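Local coordinates for protein Sb(V)-As(V) reductase (Leishmania major, PDB 2J6P) that probably reduces pentavalent arsenate and antimonate, using a rhodanese-like domain related to Cdc25 phosphatases, at residues A[73-76]-A[81-84]; A[29-34]-A[108-113]; A[51-56]-A[93-98]; A[91-94]-A[100-103]; A[46-51]-A[86-91]. All coordinates share one frame; numbering follows the deposited sequence.

Contact 1 (A[73-76]-A[81-84]). With EPE (4-(2-hydroxyethyl)-1-piperazine ethanesulfonic acid), chain G; SO4 (sulfate ion), chain I.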
# COMPACT_ATOMS: atom_id res chain seq x y z
N PHE A 73 -9.92 3.07 -17.38
CA PHE A 73 -9.17 2.24 -16.49
C PHE A 73 -9.80 2.40 -15.07
O PHE A 73 -10.05 3.54 -14.63
CB PHE A 73 -7.75 2.75 -16.51
CG PHE A 73 -6.97 2.32 -17.82
CD1 PHE A 73 -7.29 2.88 -19.04
CD2 PHE A 73 -5.99 1.28 -17.77
CE1 PHE A 73 -6.68 2.41 -20.25
CE2 PHE A 73 -5.31 0.88 -18.90
CZ PHE A 73 -5.74 1.37 -20.17
N HIS A 74 -10.00 1.29 -14.37
CA HIS A 74 -10.33 1.41 -12.92
C HIS A 74 -9.60 0.32 -12.13
O HIS A 74 -9.19 -0.71 -12.65
CB HIS A 74 -11.87 1.33 -12.71
CG HIS A 74 -12.38 -0.10 -12.80
ND1 HIS A 74 -12.34 -0.97 -11.73
CD2 HIS A 74 -12.99 -0.78 -13.83
CE1 HIS A 74 -12.90 -2.13 -12.09
NE2 HIS A 74 -13.29 -2.06 -13.36
N CYS A 75 -9.51 0.52 -10.85
CA CYS A 75 -9.09 -0.59 -9.99
C CYS A 75 -10.04 -0.57 -8.80
O CYS A 75 -11.25 -0.44 -9.03
CB CYS A 75 -7.60 -0.55 -9.68
SG CYS A 75 -7.06 0.95 -8.82
N ALA A 76 -9.56 -0.69 -7.56
CA ALA A 76 -10.49 -0.65 -6.39
C ALA A 76 -10.74 0.79 -6.02
O ALA A 76 -11.90 1.13 -5.82
CB ALA A 76 -9.97 -1.50 -5.10
N ARG A 81 -3.45 1.57 -8.82
CA ARG A 81 -3.31 0.63 -9.94
C ARG A 81 -3.91 1.15 -11.21
O ARG A 81 -3.35 0.90 -12.27
CB ARG A 81 -3.85 -0.79 -9.59
CG ARG A 81 -2.91 -1.36 -8.56
CD ARG A 81 -3.45 -2.64 -7.89
NE ARG A 81 -4.63 -2.21 -7.10
CZ ARG A 81 -5.60 -3.04 -6.75
NH1 ARG A 81 -5.49 -4.35 -6.97
NH2 ARG A 81 -6.63 -2.56 -6.15
N ALA A 82 -5.06 1.86 -11.16
CA ALA A 82 -5.69 2.30 -12.45
C ALA A 82 -4.84 3.40 -13.07
O ALA A 82 -4.60 3.44 -14.27
CB ALA A 82 -7.18 2.78 -12.18
N PRO A 83 -4.48 4.43 -12.30
CA PRO A 83 -3.65 5.40 -13.01
C PRO A 83 -2.30 4.93 -13.53
O PRO A 83 -1.81 5.44 -14.53
CB PRO A 83 -3.52 6.58 -11.97
CG PRO A 83 -3.87 6.04 -10.73
CD PRO A 83 -4.93 4.96 -10.99
N LYS A 84 -1.66 4.02 -12.79
CA LYS A 84 -0.45 3.39 -13.32
C LYS A 84 -0.70 2.65 -14.61
O LYS A 84 0.07 2.87 -15.52
CB LYS A 84 0.23 2.42 -12.33
CG LYS A 84 0.93 3.24 -11.20
CD LYS A 84 1.45 2.17 -10.25
CE LYS A 84 2.92 2.20 -10.24
NZ LYS A 84 3.38 3.03 -9.08
N1 EPE G . -4.78 -0.04 -1.55
C2 EPE G . -4.23 -1.39 -1.29
C3 EPE G . -3.55 -1.50 0.10
N4 EPE G . -4.08 -0.58 1.11
C5 EPE G . -4.45 0.76 0.62
C6 EPE G . -5.52 0.40 -0.38
C7 EPE G . -4.86 -1.18 2.19
C8 EPE G . -3.95 -1.23 3.43
O8 EPE G . -3.03 -2.28 3.42
C9 EPE G . -5.67 -0.06 -2.73
C10 EPE G . -5.05 0.81 -3.82
S EPE G . -5.73 0.90 -5.51
O1S EPE G . -5.88 2.30 -5.97
O2S EPE G . -4.78 0.22 -6.44
O3S EPE G . -6.98 0.16 -5.65
S SO4 I . -5.75 1.36 -5.17
O1 SO4 I . -4.72 0.71 -5.98
O2 SO4 I . -6.02 2.69 -5.83
O3 SO4 I . -5.37 1.60 -3.75
O4 SO4 I . -6.89 0.50 -5.16
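Cys75 and Arg81 begin and end a CX5R loop, the signature anion-binding loop that Cdc25 phosphatases build on a rhodanese-like fold. The loop joins the end of strand 70-74 to the start of helix 81-96, the first connection of a beta-alpha-beta unit. Its cradle holds either a sulfate ion or the sulfonate of a buffer molecule. The two overlap, so they are best read as alternative occupants of one place, probably marking where an oxyanion substrate binds.

Arg81 grips the sulfate side-on. Arg81 NE points almost straight at O1 of the sulfate, 3.1 Å away with an N-H...O angle of 172°. Arg81 NH2 bonds to a second sulfate oxygen, O4, at 3.2 Å. The backbone N of Arg81 also reaches O1 of the sulfate, at 3.2 Å. A bend at chi3 (-67°) brings the guanidinium back over the loop, with Cys75 CB against one face and Ala76 CB at its edge. NH1 is tied by salt bridges to Asp32 and Asp34, which should steady the group. The backbone N atoms of Gln77, Leu79 and Val80 complete the cradle.

Cys75 SG lies close to the anion, 3.2 Å from Ala82 N at the helix start. Ala82 turns its methyl to the strand end, with Ala82 CB 3.5 Å from His74 C, and also meets Phe73 CB. The exit from the strand is pinned by His74, whose ND1 donates in the plane of its ring to Cys75 O, at 3.0 Å and 177°.

Contact 2 (A[29-34]-A[108-113])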
# COMPACT_ATOMS: atom_id res chain seq x y z
N ASP A 29 -10.01 -3.22 -16.26
CA ASP A 29 -10.00 -3.43 -14.84
C ASP A 29 -8.53 -3.79 -14.45
O ASP A 29 -7.99 -4.76 -14.94
CB ASP A 29 -10.83 -4.65 -14.58
CG ASP A 29 -10.96 -4.99 -13.07
OD1 ASP A 29 -10.17 -4.54 -12.18
OD2 ASP A 29 -11.91 -5.77 -12.83
N CYS A 30 -7.92 -3.00 -13.57
CA CYS A 30 -6.48 -3.17 -13.30
C CYS A 30 -6.23 -3.86 -12.02
O CYS A 30 -5.07 -3.85 -11.58
CB CYS A 30 -5.81 -1.78 -13.16
SG CYS A 30 -6.00 -0.85 -14.81
N ARG A 31 -7.28 -4.48 -11.44
CA ARG A 31 -7.20 -5.24 -10.17
C ARG A 31 -6.47 -6.55 -10.28
O ARG A 31 -6.23 -7.03 -11.37
CB ARG A 31 -8.57 -5.43 -9.55
CG ARG A 31 -9.02 -4.06 -8.87
CD ARG A 31 -10.58 -4.23 -8.47
NE ARG A 31 -11.36 -4.71 -9.63
CZ ARG A 31 -12.63 -4.98 -9.53
NH1 ARG A 31 -13.23 -4.80 -8.33
NH2 ARG A 31 -13.31 -5.39 -10.57
N ASP A 32 -6.09 -7.15 -9.14
CA ASP A 32 -5.34 -8.39 -9.20
C ASP A 32 -6.00 -9.55 -8.40
O ASP A 32 -6.80 -10.28 -8.97
CB ASP A 32 -3.81 -8.13 -8.81
CG ASP A 32 -3.66 -7.22 -7.56
OD1 ASP A 32 -3.32 -6.00 -7.71
OD2 ASP A 32 -3.88 -7.72 -6.39
N SER A 33 -5.69 -9.70 -7.13
CA SER A 33 -6.31 -10.76 -6.35
C SER A 33 -7.60 -10.24 -5.74
O SER A 33 -8.30 -11.01 -5.12
CB SER A 33 -5.39 -11.22 -5.18
OG SER A 33 -4.98 -10.04 -4.47
N ASP A 34 -7.88 -8.93 -5.88
CA ASP A 34 -9.17 -8.39 -5.36
C ASP A 34 -10.13 -8.14 -6.52
O ASP A 34 -11.19 -7.53 -6.34
CB ASP A 34 -8.96 -7.06 -4.59
CG ASP A 34 -8.29 -5.97 -5.48
OD1 ASP A 34 -7.58 -6.33 -6.47
OD2 ASP A 34 -8.40 -4.77 -5.19
N GLY A 108 -12.28 7.20 -8.22
CA GLY A 108 -12.88 6.43 -7.10
C GLY A 108 -12.95 4.92 -7.34
O GLY A 108 -13.20 4.12 -6.40
N GLY A 109 -12.71 4.49 -8.57
CA GLY A 109 -12.64 3.08 -8.87
C GLY A 109 -13.88 2.28 -8.62
O GLY A 109 -14.98 2.80 -8.49
N TRP A 110 -13.71 0.97 -8.58
CA TRP A 110 -14.85 0.06 -8.43
C TRP A 110 -15.62 0.39 -7.12
O TRP A 110 -16.85 0.42 -7.06
CB TRP A 110 -14.33 -1.40 -8.39
CG TRP A 110 -15.40 -2.32 -7.90
CD1 TRP A 110 -15.54 -2.80 -6.65
CD2 TRP A 110 -16.59 -2.74 -8.62
NE1 TRP A 110 -16.67 -3.59 -6.57
CE2 TRP A 110 -17.34 -3.54 -7.76
CE3 TRP A 110 -17.07 -2.53 -9.92
CZ2 TRP A 110 -18.50 -4.15 -8.15
CZ3 TRP A 110 -18.28 -3.16 -10.31
CH2 TRP A 110 -18.98 -3.90 -9.42
N GLU A 111 -14.89 0.69 -6.05
CA GLU A 111 -15.59 0.95 -4.74
C GLU A 111 -16.53 2.14 -4.82
O GLU A 111 -17.71 2.05 -4.38
CB GLU A 111 -14.55 1.08 -3.59
CG GLU A 111 -13.84 -0.31 -3.39
CD GLU A 111 -12.60 -0.22 -2.40
OE1 GLU A 111 -12.36 0.88 -1.88
OE2 GLU A 111 -11.96 -1.28 -2.10
N ALA A 112 -16.05 3.27 -5.42
CA ALA A 112 -16.99 4.43 -5.57
C ALA A 112 -18.17 4.11 -6.59
O ALA A 112 -19.31 4.55 -6.37
CB ALA A 112 -16.26 5.72 -6.02
N PHE A 113 -17.90 3.37 -7.68
CA PHE A 113 -18.92 2.97 -8.63
C PHE A 113 -19.96 2.11 -7.89
O PHE A 113 -21.13 2.39 -7.96
CB PHE A 113 -18.28 2.13 -9.73
CG PHE A 113 -19.18 1.80 -10.89
CD1 PHE A 113 -19.55 2.78 -11.82
CD2 PHE A 113 -19.55 0.49 -11.13
CE1 PHE A 113 -20.33 2.44 -12.94
CE2 PHE A 113 -20.31 0.17 -12.17
CZ PHE A 113 -20.74 1.16 -13.09
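Arg31 lies in an irregular loop after strand 25-29, and Trp110 near the start of helix 109-117; their backbones stay apart, with Arg31 CA 9.5 Å from Trp110 CA. The side chains span the gap. Arg31 lays NH1 over one face of the indole, 3.3 Å from Trp110 CG. This is an off-centre cation-pi contact: Arg31 CZ is 4.6 Å from the centroid of the Trp110 five-membered ring. The two planes are tilted by 37°, so the groups do not stack flat.

Asp29 holds the guanidinium at its edge, in plane, while Trp110 covers one face. Arg31 NE meets Asp29 OD1 at 2.8 Å, and Arg31 NH2 meets Asp29 OD2 at 2.7 Å. This side-on salt bridge uses the syn sides of both oxygens, though out of the carboxylate plane. OD1 takes a further bond from the backbone N of Arg31, which makes an Asx turn. Arg31 NH2 has a second acceptor, Gly38 O. The bend at chi3 (-51°) lets the chain curl back to Asp29.

His74, on the neighbouring strand 70-74, touches both Arg31 and Trp110. The pair thus joins the loop after strand 25-29 to helix 109-117, across the end of strand 70-74.

Contact 3 (A[51-56]-A[93-98]). With SO4 (sulfate ion), chain T.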
# COMPACT_ATOMS: atom_id res chain seq x y z
N CYS A 51 1.26 -7.03 -15.39
CA CYS A 51 1.27 -6.82 -16.85
C CYS A 51 2.56 -6.22 -17.33
O CYS A 51 3.21 -5.53 -16.57
CB CYS A 51 0.18 -5.90 -17.32
SG CYS A 51 -1.32 -6.75 -17.34
N THR A 52 3.01 -6.63 -18.53
CA THR A 52 4.31 -6.19 -19.00
C THR A 52 4.07 -5.31 -20.21
O THR A 52 2.97 -5.23 -20.68
CB THR A 52 5.22 -7.32 -19.37
OG1 THR A 52 4.55 -8.03 -20.47
CG2 THR A 52 5.38 -8.35 -18.16
N GLU A 53 5.12 -4.63 -20.68
CA GLU A 53 5.01 -3.61 -21.68
C GLU A 53 4.32 -4.10 -22.96
O GLU A 53 3.49 -3.40 -23.51
CB GLU A 53 6.48 -3.19 -21.98
CG GLU A 53 6.63 -2.23 -23.10
CD GLU A 53 8.15 -2.06 -23.54
OE1 GLU A 53 8.70 -2.96 -24.30
OE2 GLU A 53 8.77 -0.99 -23.13
N GLU A 54 4.72 -5.29 -23.52
CA GLU A 54 4.11 -5.80 -24.76
C GLU A 54 2.64 -6.03 -24.59
O GLU A 54 1.84 -5.94 -25.57
CB GLU A 54 4.80 -7.08 -25.21
CG GLU A 54 4.51 -7.40 -26.68
CD GLU A 54 5.16 -8.74 -27.20
OE1 GLU A 54 6.23 -9.18 -26.65
OE2 GLU A 54 4.56 -9.36 -28.16
N MET A 55 2.22 -6.30 -23.34
CA MET A 55 0.81 -6.60 -23.14
C MET A 55 0.01 -5.29 -23.39
O MET A 55 -1.09 -5.33 -23.88
CB MET A 55 0.70 -7.11 -21.67
CG MET A 55 1.26 -8.68 -21.66
SD MET A 55 1.18 -9.22 -19.89
CE MET A 55 -0.57 -9.35 -19.67
N TYR A 56 0.51 -4.14 -22.92
CA TYR A 56 -0.18 -2.85 -23.14
C TYR A 56 -0.13 -2.47 -24.65
O TYR A 56 -1.04 -1.94 -25.11
CB TYR A 56 0.54 -1.72 -22.39
CG TYR A 56 0.29 -1.83 -20.85
CD1 TYR A 56 1.22 -2.48 -20.06
CD2 TYR A 56 -0.94 -1.48 -20.29
CE1 TYR A 56 0.98 -2.66 -18.68
CE2 TYR A 56 -1.19 -1.59 -18.95
CZ TYR A 56 -0.23 -2.24 -18.13
OH TYR A 56 -0.36 -2.42 -16.76
N GLN A 93 0.58 3.41 -26.30
CA GLN A 93 -0.15 3.96 -27.51
C GLN A 93 0.83 4.96 -28.23
O GLN A 93 0.94 4.93 -29.42
CB GLN A 93 -1.38 4.79 -27.14
CG GLN A 93 -2.49 3.97 -26.76
CD GLN A 93 -3.71 4.84 -26.59
OE1 GLN A 93 -3.70 5.74 -25.81
NE2 GLN A 93 -4.77 4.53 -27.28
N LYS A 94 1.48 5.84 -27.48
CA LYS A 94 2.37 6.80 -28.08
C LYS A 94 3.50 5.99 -28.80
O LYS A 94 3.84 6.29 -29.90
CB LYS A 94 3.00 7.69 -27.04
CG LYS A 94 3.73 9.04 -27.60
CD LYS A 94 3.61 10.20 -26.55
CE LYS A 94 4.75 11.30 -26.80
NZ LYS A 94 4.40 12.74 -26.37
N LYS A 95 4.07 4.97 -28.18
CA LYS A 95 5.17 4.28 -28.82
C LYS A 95 4.72 3.65 -30.14
O LYS A 95 5.45 3.61 -31.11
CB LYS A 95 5.78 3.26 -27.83
CG LYS A 95 6.72 2.21 -28.44
CD LYS A 95 7.49 1.51 -27.37
CE LYS A 95 7.79 0.03 -27.83
NZ LYS A 95 8.39 -0.85 -26.73
N LEU A 96 3.48 3.23 -30.24
CA LEU A 96 3.08 2.51 -31.36
C LEU A 96 2.52 3.50 -32.39
O LEU A 96 2.23 3.08 -33.52
CB LEU A 96 1.99 1.49 -31.01
CG LEU A 96 2.51 0.21 -30.22
CD1 LEU A 96 1.41 -0.81 -30.22
CD2 LEU A 96 3.70 -0.41 -30.83
N GLY A 97 2.21 4.72 -31.97
CA GLY A 97 1.62 5.75 -32.88
C GLY A 97 0.16 5.90 -32.91
O GLY A 97 -0.41 6.35 -33.97
N TYR A 98 -0.52 5.49 -31.81
CA TYR A 98 -1.99 5.54 -31.79
C TYR A 98 -2.44 6.67 -30.89
O TYR A 98 -1.80 6.99 -29.95
CB TYR A 98 -2.65 4.24 -31.19
CG TYR A 98 -2.50 2.98 -32.01
CD1 TYR A 98 -1.74 1.88 -31.51
CD2 TYR A 98 -2.97 2.92 -33.31
CE1 TYR A 98 -1.53 0.70 -32.29
CE2 TYR A 98 -2.72 1.76 -34.13
CZ TYR A 98 -2.04 0.67 -33.59
OH TYR A 98 -1.82 -0.47 -34.34
S SO4 T . 7.86 -4.43 -17.95
O1 SO4 T . 7.49 -4.37 -19.33
O2 SO4 T . 9.21 -4.10 -17.56
O3 SO4 T . 7.91 -5.85 -17.88
O4 SO4 T . 6.88 -3.85 -16.97
O HOH W 1 7.69 -4.10 -26.27
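The carboxylate of Glu53 carries Lys95 NZ over one of its faces. NZ stands well above the carboxylate plane, so neither oxygen is met in that plane. The nearer oxygen is Glu53 OE1, which forms a salt bridge with Lys95 NZ at 3.2 Å. Glu53 OE2 is a little farther, 3.6 Å from Lys95 NZ. The stronger partner of Lys95 NZ is Glu57, one helix turn on from Glu53.

The Glu53 chain starts with CG opposite the backbone N (chi1 174°) and stays extended to its carboxylate. Lys95 crosses it at about a right angle. A water lies beside the pair, on the same side of the carboxylate as NZ. Its bond to Lys95 NZ is weak, at 3.4 Å, and its approach to OE1 is too short to be trusted in detail.

At the other end of Glu53, the backbone N of Glu53 donates to O1 of a sulfate ion at 2.7 Å. Lys84 and Arg88 of the fourth subunit bind the same ion. The sulfate thus meets the first turn of helix 53-65, where the side chain of Thr52 makes no capping bond.

Helix 81-96 ends just beyond Lys95 in a Schellman motif at Gly97. The arrangement is a surface salt bridge between the start of one helix and the end of another in an alpha/beta rhodanese-like domain.

Contact 4 (A[91-94]-A[100-103])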
# COMPACT_ATOMS: atom_id res chain seq x y z
N LEU A 91 1.52 5.45 -22.60
CA LEU A 91 2.95 5.37 -23.14
C LEU A 91 3.07 4.32 -24.25
O LEU A 91 3.67 4.56 -25.28
CB LEU A 91 3.99 5.16 -22.06
CG LEU A 91 3.97 6.29 -20.97
CD1 LEU A 91 4.39 5.72 -19.54
CD2 LEU A 91 4.94 7.32 -21.53
N ALA A 92 2.45 3.17 -24.10
CA ALA A 92 2.41 2.19 -25.23
C ALA A 92 1.69 2.70 -26.47
O ALA A 92 2.16 2.48 -27.63
CB ALA A 92 1.76 0.84 -24.82
N GLN A 93 0.58 3.41 -26.30
CA GLN A 93 -0.15 3.96 -27.51
C GLN A 93 0.83 4.96 -28.23
O GLN A 93 0.94 4.93 -29.42
CB GLN A 93 -1.38 4.79 -27.14
CG GLN A 93 -2.49 3.97 -26.76
CD GLN A 93 -3.71 4.84 -26.59
OE1 GLN A 93 -3.70 5.74 -25.81
NE2 GLN A 93 -4.77 4.53 -27.28
N LYS A 94 1.48 5.84 -27.48
CA LYS A 94 2.37 6.80 -28.08
C LYS A 94 3.50 5.99 -28.80
O LYS A 94 3.84 6.29 -29.90
CB LYS A 94 3.00 7.69 -27.04
CG LYS A 94 3.73 9.04 -27.60
CD LYS A 94 3.61 10.20 -26.55
CE LYS A 94 4.75 11.30 -26.80
NZ LYS A 94 4.40 12.74 -26.37
N LEU A 100 -6.08 6.88 -30.52
CA LEU A 100 -7.37 6.42 -30.11
C LEU A 100 -7.24 4.96 -29.64
O LEU A 100 -6.41 4.24 -30.20
CB LEU A 100 -8.29 6.48 -31.33
CG LEU A 100 -9.36 7.60 -31.57
CD1 LEU A 100 -9.69 8.72 -30.60
CD2 LEU A 100 -9.52 7.97 -33.00
N PRO A 101 -8.02 4.54 -28.60
CA PRO A 101 -8.98 5.35 -27.80
C PRO A 101 -8.31 6.42 -26.96
O PRO A 101 -7.10 6.29 -26.65
CB PRO A 101 -9.71 4.30 -26.92
CG PRO A 101 -8.71 3.11 -26.86
CD PRO A 101 -7.89 3.15 -28.13
N ALA A 102 -9.12 7.41 -26.52
CA ALA A 102 -8.59 8.36 -25.53
C ALA A 102 -8.67 7.62 -24.15
O ALA A 102 -9.39 6.64 -23.97
CB ALA A 102 -9.42 9.74 -25.53
N VAL A 103 -7.83 8.05 -23.23
CA VAL A 103 -7.56 7.36 -21.99
C VAL A 103 -8.18 8.05 -20.74
O VAL A 103 -7.93 9.22 -20.52
CB VAL A 103 -6.06 7.18 -21.84
CG1 VAL A 103 -5.83 6.30 -20.65
CG2 VAL A 103 -5.43 6.53 -23.13
O HOH W 2 -4.75 2.49 -29.07
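Gln93 reaches from helix 81-96 to the backbone that leads into strand 102-106, and its amide divides the contact into a close side and a wetter one. The backbones are well separated, the nearest CA atoms being those of Gln93 and Leu100, at 8.1 Å. The Gln93 side chain spans most of this distance, helped by an extended chain (chi2 -173°).

On the close side, Gln93 NE2 donates to Pro101 O at 3.0 Å. The bond is nearly straight (168°). It lies in the plane of the Gln93 amide and falls on a lone pair of the carbonyl. Val103 CB points to the helix, and the Val103 CG2 methyl meets Gln93 OE1 at 3.3 Å. There the two side chains run antiparallel alongside each other. Val103 also packs on Ala86, Phe89 and Phe73. Pro101 follows a cis peptide bond, and Pro101 CD comes within 3.5 Å of Gln93 NE2.

The other side is looser. The CB of Leu100 points away from the helix, and the residue is exposed. Here a water bridges the two segments: it accepts from Gln93 NE2 at 2.7 Å and donates to Leu100 O at 2.7 Å.

NE2 therefore gives one N-H to a carbonyl and the other to the water. These two bonds fix the rotation of the amide. With its ends exchanged, an oxygen would face Pro101 O. One buried glutamine thus satisfies one backbone carbonyl directly and a second through water.

Contact 5 (A[46-51]-A[86-91]). With SO4 (sulfate ion), chain J.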
# COMPACT_ATOMS: atom_id res chain seq x y z
N MET A 46 -6.42 -6.10 -16.83
CA MET A 46 -5.02 -5.98 -17.11
C MET A 46 -4.40 -5.67 -15.76
O MET A 46 -4.32 -4.47 -15.35
CB MET A 46 -4.77 -4.77 -18.07
CG MET A 46 -5.36 -4.98 -19.48
SD MET A 46 -4.26 -6.02 -20.46
CE MET A 46 -2.79 -5.02 -20.56
N PRO A 47 -3.98 -6.73 -15.02
CA PRO A 47 -3.61 -6.41 -13.62
C PRO A 47 -2.33 -5.60 -13.66
O PRO A 47 -1.25 -6.03 -14.21
CB PRO A 47 -3.35 -7.80 -12.97
CG PRO A 47 -3.47 -8.78 -14.09
CD PRO A 47 -3.85 -8.14 -15.36
N THR A 48 -2.42 -4.41 -13.13
CA THR A 48 -1.21 -3.53 -13.11
C THR A 48 0.02 -4.21 -12.47
O THR A 48 1.17 -3.98 -12.88
CB THR A 48 -1.57 -2.24 -12.34
OG1 THR A 48 -2.55 -1.57 -13.19
CG2 THR A 48 -0.31 -1.29 -12.24
N ILE A 49 -0.19 -5.02 -11.43
CA ILE A 49 0.93 -5.56 -10.72
C ILE A 49 1.81 -6.44 -11.57
O ILE A 49 2.98 -6.58 -11.28
CB ILE A 49 0.39 -6.25 -9.41
CG1 ILE A 49 1.45 -6.63 -8.48
CG2 ILE A 49 -0.34 -7.47 -9.71
CD1 ILE A 49 0.78 -7.39 -7.23
N SER A 50 1.26 -7.10 -12.60
CA SER A 50 2.03 -8.09 -13.26
C SER A 50 2.06 -7.95 -14.78
O SER A 50 2.74 -8.77 -15.41
CB SER A 50 1.41 -9.41 -12.85
OG SER A 50 0.05 -9.55 -13.35
N CYS A 51 1.26 -7.03 -15.39
CA CYS A 51 1.27 -6.82 -16.85
C CYS A 51 2.56 -6.22 -17.33
O CYS A 51 3.21 -5.53 -16.57
CB CYS A 51 0.18 -5.90 -17.32
SG CYS A 51 -1.32 -6.75 -17.34
N ALA A 86 -3.09 3.19 -16.71
CA ALA A 86 -3.46 4.21 -17.77
C ALA A 86 -2.21 4.92 -18.29
O ALA A 86 -2.09 5.22 -19.48
CB ALA A 86 -4.46 5.21 -17.22
N ASN A 87 -1.29 5.23 -17.36
CA ASN A 87 0.07 5.75 -17.72
C ASN A 87 0.78 4.71 -18.64
O ASN A 87 1.29 5.11 -19.69
CB ASN A 87 0.95 5.94 -16.46
CG ASN A 87 0.66 7.23 -15.77
OD1 ASN A 87 0.34 8.25 -16.44
ND2 ASN A 87 0.81 7.24 -14.43
N ARG A 88 0.89 3.45 -18.23
CA ARG A 88 1.54 2.44 -19.12
C ARG A 88 0.83 2.34 -20.51
O ARG A 88 1.48 2.17 -21.53
CB ARG A 88 1.46 1.13 -18.41
CG ARG A 88 2.44 1.08 -17.18
CD ARG A 88 2.15 -0.25 -16.55
NE ARG A 88 2.77 -0.44 -15.25
CZ ARG A 88 2.58 -1.53 -14.51
NH1 ARG A 88 1.74 -2.55 -14.97
NH2 ARG A 88 3.23 -1.57 -13.31
N PHE A 89 -0.50 2.33 -20.48
CA PHE A 89 -1.26 2.23 -21.66
C PHE A 89 -0.98 3.47 -22.61
O PHE A 89 -0.73 3.30 -23.84
CB PHE A 89 -2.72 2.19 -21.35
CG PHE A 89 -3.59 1.98 -22.63
CD1 PHE A 89 -3.43 0.81 -23.40
CD2 PHE A 89 -4.41 3.03 -23.11
CE1 PHE A 89 -4.18 0.66 -24.60
CE2 PHE A 89 -5.14 2.89 -24.31
CZ PHE A 89 -5.01 1.68 -25.08
N ALA A 90 -1.00 4.69 -22.05
CA ALA A 90 -0.91 5.87 -22.87
C ALA A 90 0.51 5.85 -23.41
O ALA A 90 0.68 6.22 -24.55
CB ALA A 90 -1.11 7.20 -22.01
N LEU A 91 1.52 5.45 -22.60
CA LEU A 91 2.95 5.37 -23.14
C LEU A 91 3.07 4.32 -24.25
O LEU A 91 3.67 4.56 -25.28
CB LEU A 91 3.99 5.16 -22.06
CG LEU A 91 3.97 6.29 -20.97
CD1 LEU A 91 4.39 5.72 -19.54
CD2 LEU A 91 4.94 7.32 -21.53
S SO4 J . 5.87 0.64 -12.40
O1 SO4 J . 6.02 -0.52 -11.57
O2 SO4 J . 6.81 0.79 -13.53
O3 SO4 J . 5.84 1.55 -11.24
O4 SO4 J . 4.55 0.57 -13.08
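Arg88 leaves helix 81-96 toward the loop that holds Thr48. From CB to CD its chain runs past the ring of Tyr56, and it stays straight from CG to NE. Arg88 NE donates to O4 of a sulfate ion, 3.0 Å away, through a bent bond. The Thr48 CG2 methyl lies over one face of the Arg88 guanidinium, toward its rim. Arg88 NH1 bonds to Thr48 O at 2.6 Å, on a lone pair in the carbonyl plane. Arg88 NH2 turns to the sulfate, and its bond to Thr48 O is weak.

The sulfate lies at the edge of the guanidinium and is shared with Arg88 and Glu53 of the second subunit, so it sits at a subunit boundary. The hydroxyl of Thr48 turns to the backbone instead: OG1 bonds to Arg81 O. The loop itself is closed by Pro47 O, which accepts from Ser50 N and Cys51 N.

Arg88 thus ties the middle of helix 81-96 to the loop between strand 44-45 and helix 53-65, and Tyr56 of helix 53-65 bonds to the same Arg88 NH1 through its OH.

In the fold
From the N terminus, contact 2 opens first, at 29-34 after strand 25-29. Contact 5 opens at 46-51 and contact 3 at 51-56, sharing Cys51. Contact 1 opens and closes within 73-84, inside the spans of contacts 2, 3 and 5. Helix 81-96 then closes contact 5 at 86-91 and contact 3 at 93-98; their segments alternate, so the two cross. Contact 4 starts on the same helix and closes at 100-103, completing the beta-alpha-beta unit begun at contact 1. Contact 2 closes last, at 108-113, and encloses the others. Helix 81-96 thus links four contacts, while contact 2 brings in helix 109-117.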